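Local coordinates for protein putative aspartate aminotransferase (Thermus thermophilus, PDB 1IUG) that probably transfers amino groups between amino acids such as aspartate and 2-oxo acids, using a covalently bound pyridoxal 5'-phosphate, at residues Val68-Val82 with Ile93-Tyr106. Numbering follows the deposited sequence.
Sequences VKNLFAPGERVLVPV and IALEAGLVVERLDY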
loop_
_atom_site.group_PDB
_atom_site.type_symbol
_atom_site.label_atom_id
_atom_site.label_comp_id
_atom_site.label_asym_id
_atom_site.label_seq_id
_atom_site.Cartn_x
_atom_site.Cartn_y
_atom_site.Cartn_z
ATOM N N VAL A 68 -6.002 13.899 7.063
ATOM C CA VAL A 68 -6.256 14.423 8.403
ATOM C C VAL A 68 -4.985 14.852 9.137
ATOM O O VAL A 68 -4.919 15.959 9.676
ATOM C CB VAL A 68 -7.034 13.387 9.258
ATOM C CG1 VAL A 68 -7.193 13.875 10.698
ATOM C CG2 VAL A 68 -8.399 13.127 8.641
ATOM N N LYS A 69 -3.983 13.974 9.135
ATOM C CA LYS A 69 -2.694 14.214 9.790
ATOM C C LYS A 69 -1.939 15.425 9.242
ATOM O O LYS A 69 -1.319 16.170 9.994
ATOM C CB LYS A 69 -1.769 13.002 9.610
ATOM C CG LYS A 69 -2.062 11.765 10.444
ATOM C CD LYS A 69 -1.991 12.054 11.917
ATOM C CE LYS A 69 -2.253 10.817 12.763
ATOM N NZ LYS A 69 -2.508 9.594 11.959
ATOM N N ASN A 70 -1.953 15.583 7.925
ATOM C CA ASN A 70 -1.220 16.665 7.288
ATOM C C ASN A 70 -1.902 18.020 7.160
ATOM O O ASN A 70 -1.293 18.966 6.666
ATOM C CB ASN A 70 -0.705 16.201 5.923
ATOM C CG ASN A 70 0.382 15.149 6.038
ATOM O OD1 ASN A 70 1.564 15.451 5.905
ATOM N ND2 ASN A 70 -0.015 13.909 6.292
ATOM N N LEU A 71 -3.156 18.115 7.592
ATOM C CA LEU A 71 -3.890 19.378 7.515
ATOM C C LEU A 71 -4.336 19.890 8.875
ATOM O O LEU A 71 -4.721 21.047 9.007
ATOM C CB LEU A 71 -5.107 19.246 6.599
ATOM C CG LEU A 71 -4.791 19.178 5.105
ATOM C CD1 LEU A 71 -6.064 18.918 4.334
ATOM C CD2 LEU A 71 -4.125 20.466 4.649
ATOM N N PHE A 72 -4.288 19.022 9.879
ATOM C CA PHE A 72 -4.695 19.388 11.226
ATOM C C PHE A 72 -3.632 18.982 12.244
ATOM O O PHE A 72 -3.118 17.858 12.214
ATOM C CB PHE A 72 -6.037 18.732 11.573
ATOM C CG PHE A 72 -7.159 19.112 10.645
ATOM C CD1 PHE A 72 -7.550 18.255 9.616
ATOM C CD2 PHE A 72 -7.813 20.334 10.785
ATOM C CE1 PHE A 72 -8.576 18.611 8.737
ATOM C CE2 PHE A 72 -8.838 20.700 9.915
ATOM C CZ PHE A 72 -9.220 19.837 8.887
ATOM N N ALA A 73 -3.270 19.925 13.110
ATOM C CA ALA A 73 -2.278 19.677 14.150
ATOM C C ALA A 73 -3.000 19.222 15.416
ATOM O O ALA A 73 -4.197 19.480 15.580
ATOM C CB ALA A 73 -1.465 20.940 14.417
ATOM N N PRO A 74 -2.292 18.516 16.317
ATOM C CA PRO A 74 -2.882 18.027 17.569
ATOM C C PRO A 74 -3.512 19.149 18.393
ATOM O O PRO A 74 -2.940 20.230 18.521
ATOM C CB PRO A 74 -1.681 17.418 18.292
ATOM C CG PRO A 74 -0.833 16.930 17.171
ATOM C CD PRO A 74 -0.885 18.090 16.210
ATOM N N GLY A 75 -4.700 18.884 18.929
ATOM C CA GLY A 75 -5.392 19.877 19.731
ATOM C C GLY A 75 -6.428 20.706 18.989
ATOM O O GLY A 75 -7.270 21.347 19.623
ATOM N N GLU A 76 -6.385 20.694 17.658
ATOM C CA GLU A 76 -7.338 21.463 16.856
ATOM C C GLU A 76 -8.769 20.922 16.885
ATOM O O GLU A 76 -8.997 19.716 16.984
ATOM C CB GLU A 76 -6.853 21.608 15.412
ATOM C CG GLU A 76 -5.570 22.411 15.265
ATOM C CD GLU A 76 -5.366 22.928 13.852
ATOM O OE1 GLU A 76 -4.317 22.635 13.239
ATOM O OE2 GLU A 76 -6.256 23.645 13.355
ATOM N N ARG A 77 -9.716 21.853 16.804
ATOM C CA ARG A 77 -11.159 21.594 16.826
ATOM C C ARG A 77 -11.703 21.165 15.456
ATOM O O ARG A 77 -11.603 21.917 14.483
ATOM C CB ARG A 77 -11.868 22.893 17.236
ATOM C CG ARG A 77 -12.374 23.009 18.669
ATOM C CD ARG A 77 -13.420 21.972 19.040
ATOM N NE ARG A 77 -14.292 22.500 20.091
ATOM C CZ ARG A 77 -15.560 22.143 20.283
ATOM N NH1 ARG A 77 -16.130 21.240 19.497
ATOM N NH2 ARG A 77 -16.269 22.704 21.254
ATOM N N VAL A 78 -12.292 19.976 15.379
ATOM C CA VAL A 78 -12.867 19.509 14.118
ATOM C C VAL A 78 -14.261 18.928 14.305
ATOM O O VAL A 78 -14.553 18.260 15.298
ATOM C CB VAL A 78 -11.979 18.466 13.378
ATOM C CG1 VAL A 78 -10.645 19.086 12.982
ATOM C CG2 VAL A 78 -11.787 17.219 14.228
ATOM N N LEU A 79 -15.121 19.205 13.335
ATOM C CA LEU A 79 -16.491 18.729 13.358
ATOM C C LEU A 79 -16.612 17.530 12.414
ATOM O O LEU A 79 -16.269 17.623 11.234
ATOM C CB LEU A 79 -17.422 19.869 12.938
ATOM C CG LEU A 79 -18.927 19.645 12.851
ATOM C CD1 LEU A 79 -19.444 19.040 14.140
ATOM C CD2 LEU A 79 -19.602 20.979 12.570
ATOM N N VAL A 80 -17.073 16.402 12.949
ATOM C CA VAL A 80 -17.223 15.179 12.167
ATOM C C VAL A 80 -18.611 14.551 12.287
ATOM O O VAL A 80 -18.944 13.946 13.311
ATOM C CB VAL A 80 -16.176 14.106 12.586
ATOM C CG1 VAL A 80 -16.335 12.850 11.740
ATOM C CG2 VAL A 80 -14.762 14.662 12.466
ATOM N N PRO A 81 -19.456 14.726 11.256
ATOM C CA PRO A 81 -20.803 14.155 11.260
ATOM C C PRO A 81 -20.678 12.656 11.004
ATOM O O PRO A 81 -19.866 12.229 10.180
ATOM C CB PRO A 81 -21.472 14.842 10.068
ATOM C CG PRO A 81 -20.706 16.112 9.912
ATOM C CD PRO A 81 -19.296 15.660 10.131
ATOM N N VAL A 82 -21.464 11.858 11.718
ATOM C CA VAL A 82 -21.426 10.416 11.545
ATOM C C VAL A 82 -22.799 9.898 11.134
ATOM O O VAL A 82 -23.793 10.107 11.830
ATOM C CB VAL A 82 -20.922 9.706 12.816
ATOM C CG1 VAL A 82 -20.943 8.191 12.625
ATOM C CG2 VAL A 82 -19.509 10.168 13.134
ATOM N N ILE A 93 -10.283 8.181 13.039
ATOM C CA ILE A 93 -9.007 8.682 12.524
ATOM C C ILE A 93 -8.672 10.030 13.171
ATOM O O ILE A 93 -7.519 10.288 13.526
ATOM C CB ILE A 93 -9.046 8.832 10.977
ATOM C CG1 ILE A 93 -9.019 7.451 10.317
ATOM C CG2 ILE A 93 -7.884 9.700 10.482
ATOM C CD1 ILE A 93 -9.151 7.481 8.813
ATOM N N ALA A 94 -9.687 10.878 13.322
ATOM C CA ALA A 94 -9.517 12.199 13.928
ATOM C C ALA A 94 -9.096 12.071 15.391
ATOM O O ALA A 94 -8.244 12.823 15.866
ATOM C CB ALA A 94 -10.804 13.003 13.808
ATOM N N LEU A 95 -9.697 11.113 16.098
ATOM C CA LEU A 95 -9.358 10.867 17.494
ATOM C C LEU A 95 -7.897 10.442 17.622
ATOM O O LEU A 95 -7.131 11.065 18.363
ATOM C CB LEU A 95 -10.258 9.784 18.097
ATOM C CG LEU A 95 -11.664 10.221 18.505
ATOM C CD1 LEU A 95 -12.444 9.024 19.031
ATOM C CD2 LEU A 95 -11.575 11.316 19.568
ATOM N N GLU A 96 -7.506 9.415 16.864
ATOM C CA GLU A 96 -6.135 8.907 16.908
ATOM C C GLU A 96 -5.118 9.978 16.500
ATOM O O GLU A 96 -3.980 9.972 16.967
ATOM C CB GLU A 96 -6.002 7.654 16.030
ATOM C CG GLU A 96 -4.710 6.844 16.237
ATOM C CD GLU A 96 -3.504 7.421 15.516
ATOM O OE1 GLU A 96 -3.668 7.951 14.399
ATOM O OE2 GLU A 96 -2.381 7.339 16.062
ATOM N N ALA A 97 -5.540 10.909 15.647
ATOM C CA ALA A 97 -4.663 11.990 15.203
ATOM C C ALA A 97 -4.502 13.072 16.284
ATOM O O ALA A 97 -3.840 14.090 16.068
ATOM C CB ALA A 97 -5.197 12.594 13.917
ATOM N N GLY A 98 -5.130 12.851 17.438
ATOM C CA GLY A 98 -5.040 13.792 18.544
ATOM C C GLY A 98 -5.819 15.084 18.374
ATOM O O GLY A 98 -5.340 16.157 18.751
ATOM N N LEU A 99 -7.029 14.983 17.831
ATOM C CA LEU A 99 -7.873 16.156 17.615
ATOM C C LEU A 99 -9.084 16.154 18.543
ATOM O O LEU A 99 -9.525 15.095 19.003
ATOM C CB LEU A 99 -8.371 16.191 16.163
ATOM C CG LEU A 99 -7.347 16.155 15.025
ATOM C CD1 LEU A 99 -8.077 16.166 13.691
ATOM C CD2 LEU A 99 -6.402 17.334 15.125
ATOM N N VAL A 100 -9.612 17.345 18.823
ATOM C CA VAL A 100 -10.802 17.480 19.657
ATOM C C VAL A 100 -11.960 17.339 18.672
ATOM O O VAL A 100 -12.181 18.206 17.821
ATOM C CB VAL A 100 -10.856 18.847 20.371
ATOM C CG1 VAL A 100 -12.006 18.863 21.366
ATOM C CG2 VAL A 100 -9.538 19.124 21.081
ATOM N N VAL A 101 -12.710 16.249 18.806
ATOM C CA VAL A 101 -13.785 15.957 17.874
ATOM C C VAL A 101 -15.240 16.037 18.335
ATOM O O VAL A 101 -15.645 15.359 19.289
ATOM C CB VAL A 101 -13.559 14.551 17.250
ATOM C CG1 VAL A 101 -14.523 14.313 16.099
ATOM C CG2 VAL A 101 -12.114 14.403 16.782
ATOM N N GLU A 102 -16.020 16.860 17.632
ATOM C CA GLU A 102 -17.450 16.971 17.899
ATOM C C GLU A 102 -18.085 15.973 16.944
ATOM O O GLU A 102 -17.976 16.097 15.727
ATOM C CB GLU A 102 -18.007 18.373 17.628
ATOM C CG GLU A 102 -19.537 18.420 17.759
ATOM C CD GLU A 102 -20.095 19.827 17.865
ATOM O OE1 GLU A 102 -20.941 20.199 17.023
ATOM O OE2 GLU A 102 -19.706 20.556 18.803
ATOM N N ARG A 103 -18.758 14.993 17.521
ATOM C CA ARG A 103 -19.386 13.914 16.786
ATOM C C ARG A 103 -20.911 14.081 16.777
ATOM O O ARG A 103 -21.559 14.013 17.822
ATOM C CB ARG A 103 -18.926 12.618 17.469
ATOM C CG ARG A 103 -19.127 11.287 16.776
ATOM C CD ARG A 103 -20.556 10.928 16.511
ATOM N NE ARG A 103 -20.713 9.508 16.179
ATOM C CZ ARG A 103 -20.113 8.495 16.805
ATOM N NH1 ARG A 103 -19.289 8.713 17.823
ATOM N NH2 ARG A 103 -20.349 7.248 16.416
ATOM N N LEU A 104 -21.467 14.355 15.597
ATOM C CA LEU A 104 -22.911 14.518 15.439
ATOM C C LEU A 104 -23.508 13.284 14.760
ATOM O O LEU A 104 -23.298 13.057 13.565
ATOM C CB LEU A 104 -23.229 15.771 14.620
ATOM C CG LEU A 104 -22.805 17.128 15.188
ATOM C CD1 LEU A 104 -23.315 18.230 14.270
ATOM C CD2 LEU A 104 -23.350 17.316 16.603
ATOM N N ASP A 105 -24.266 12.500 15.524
ATOM C CA ASP A 105 -24.876 11.275 15.012
ATOM C C ASP A 105 -26.166 11.426 14.223
ATOM O O ASP A 105 -27.065 12.176 14.603
ATOM C CB ASP A 105 -25.111 10.275 16.146
ATOM C CG ASP A 105 -23.835 9.614 16.613
ATOM O OD1 ASP A 105 -23.412 8.626 15.976
ATOM O OD2 ASP A 105 -23.260 10.082 17.622
ATOM N N TYR A 106 -26.250 10.677 13.129
ATOM C CA TYR A 106 -27.425 10.656 12.275
ATOM C C TYR A 106 -27.789 9.203 12.041
ATOM O O TYR A 106 -26.922 8.329 12.065
ATOM C CB TYR A 106 -27.139 11.303 10.919
ATOM C CG TYR A 106 -26.888 12.782 10.980
ATOM C CD1 TYR A 106 -25.613 13.276 11.224
ATOM C CD2 TYR A 106 -27.929 13.691 10.792
ATOM C CE1 TYR A 106 -25.373 14.638 11.282
ATOM C CE2 TYR A 106 -27.702 15.053 10.846
ATOM C CZ TYR A 106 -26.420 15.520 11.090
ATOM O OH TYR A 106 -26.172 16.870 11.120
HETATM O O HOH W 1 -5.394 8.786 12.457
HETATM O O HOH W 2 -0.824 8.202 13.229
#
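The Tyr-106 ring has Val-82 O at its edge, in plane, because Tyr-106 N hydrogen-bonds that same oxygen; Pro-81 CB approaches CE1 obliquely, and Tyr-106 OH is hydrogen-bonded to Asp-116. One face of the Phe-72 ring carries Val-78 CG1, 3.8 Å above the plane and offset toward the rim. The Arg-77 guanidinium meets Glu-102 along its edge, with CB in its plane and OE2 3.7 Å from NH1, a long salt bridge, the guanidinium and carboxylate planes 67° apart; that OE2 is hydrogen-bonded to Tyr-122 OH. Arg-77 and Glu-102 belong to a parallel beta-alpha-beta crossover, on the sheet face away from helix 85-96, which links strand 77-82 to strand 100-105, an edge strand of the seven-stranded sheet within this chain. The strands run at 23° and interlock through alternating bonds, the straightest being Val-82 N to Leu-104 O (2.9 Å, 177°), whereas Leu-104 N to Val-80 O is weak. Under the helix, Val-80 CG2 meets Val-101 CG1 at 3.7 Å. Leu-99 is the wedge at the strand's start: CD1 reaches Val-68 CG1 and Val-78 CG2, and CD2 abuts Phe-72 CB. The chain enters through a Schellman motif at Gly-98, whose oxygen accepts Gly-75 N from a type II turn. Beside it, Lys-69, bent at chi2 and chi4, lays CE against Ala-97 and forms salt bridges with Glu-96 and Glu-65. With an alanine here, both glutamates would probably lose their shared cation and Ala-97 the cover of the CD-CE arm. Lys-69 NZ hydrogen-bonds the syn lone pair of Glu-96 OE1 at 3.2 Å, and one water, accepting from NZ, donates to both this OE1 and Ile-93 O, the latter at 2.8 Å.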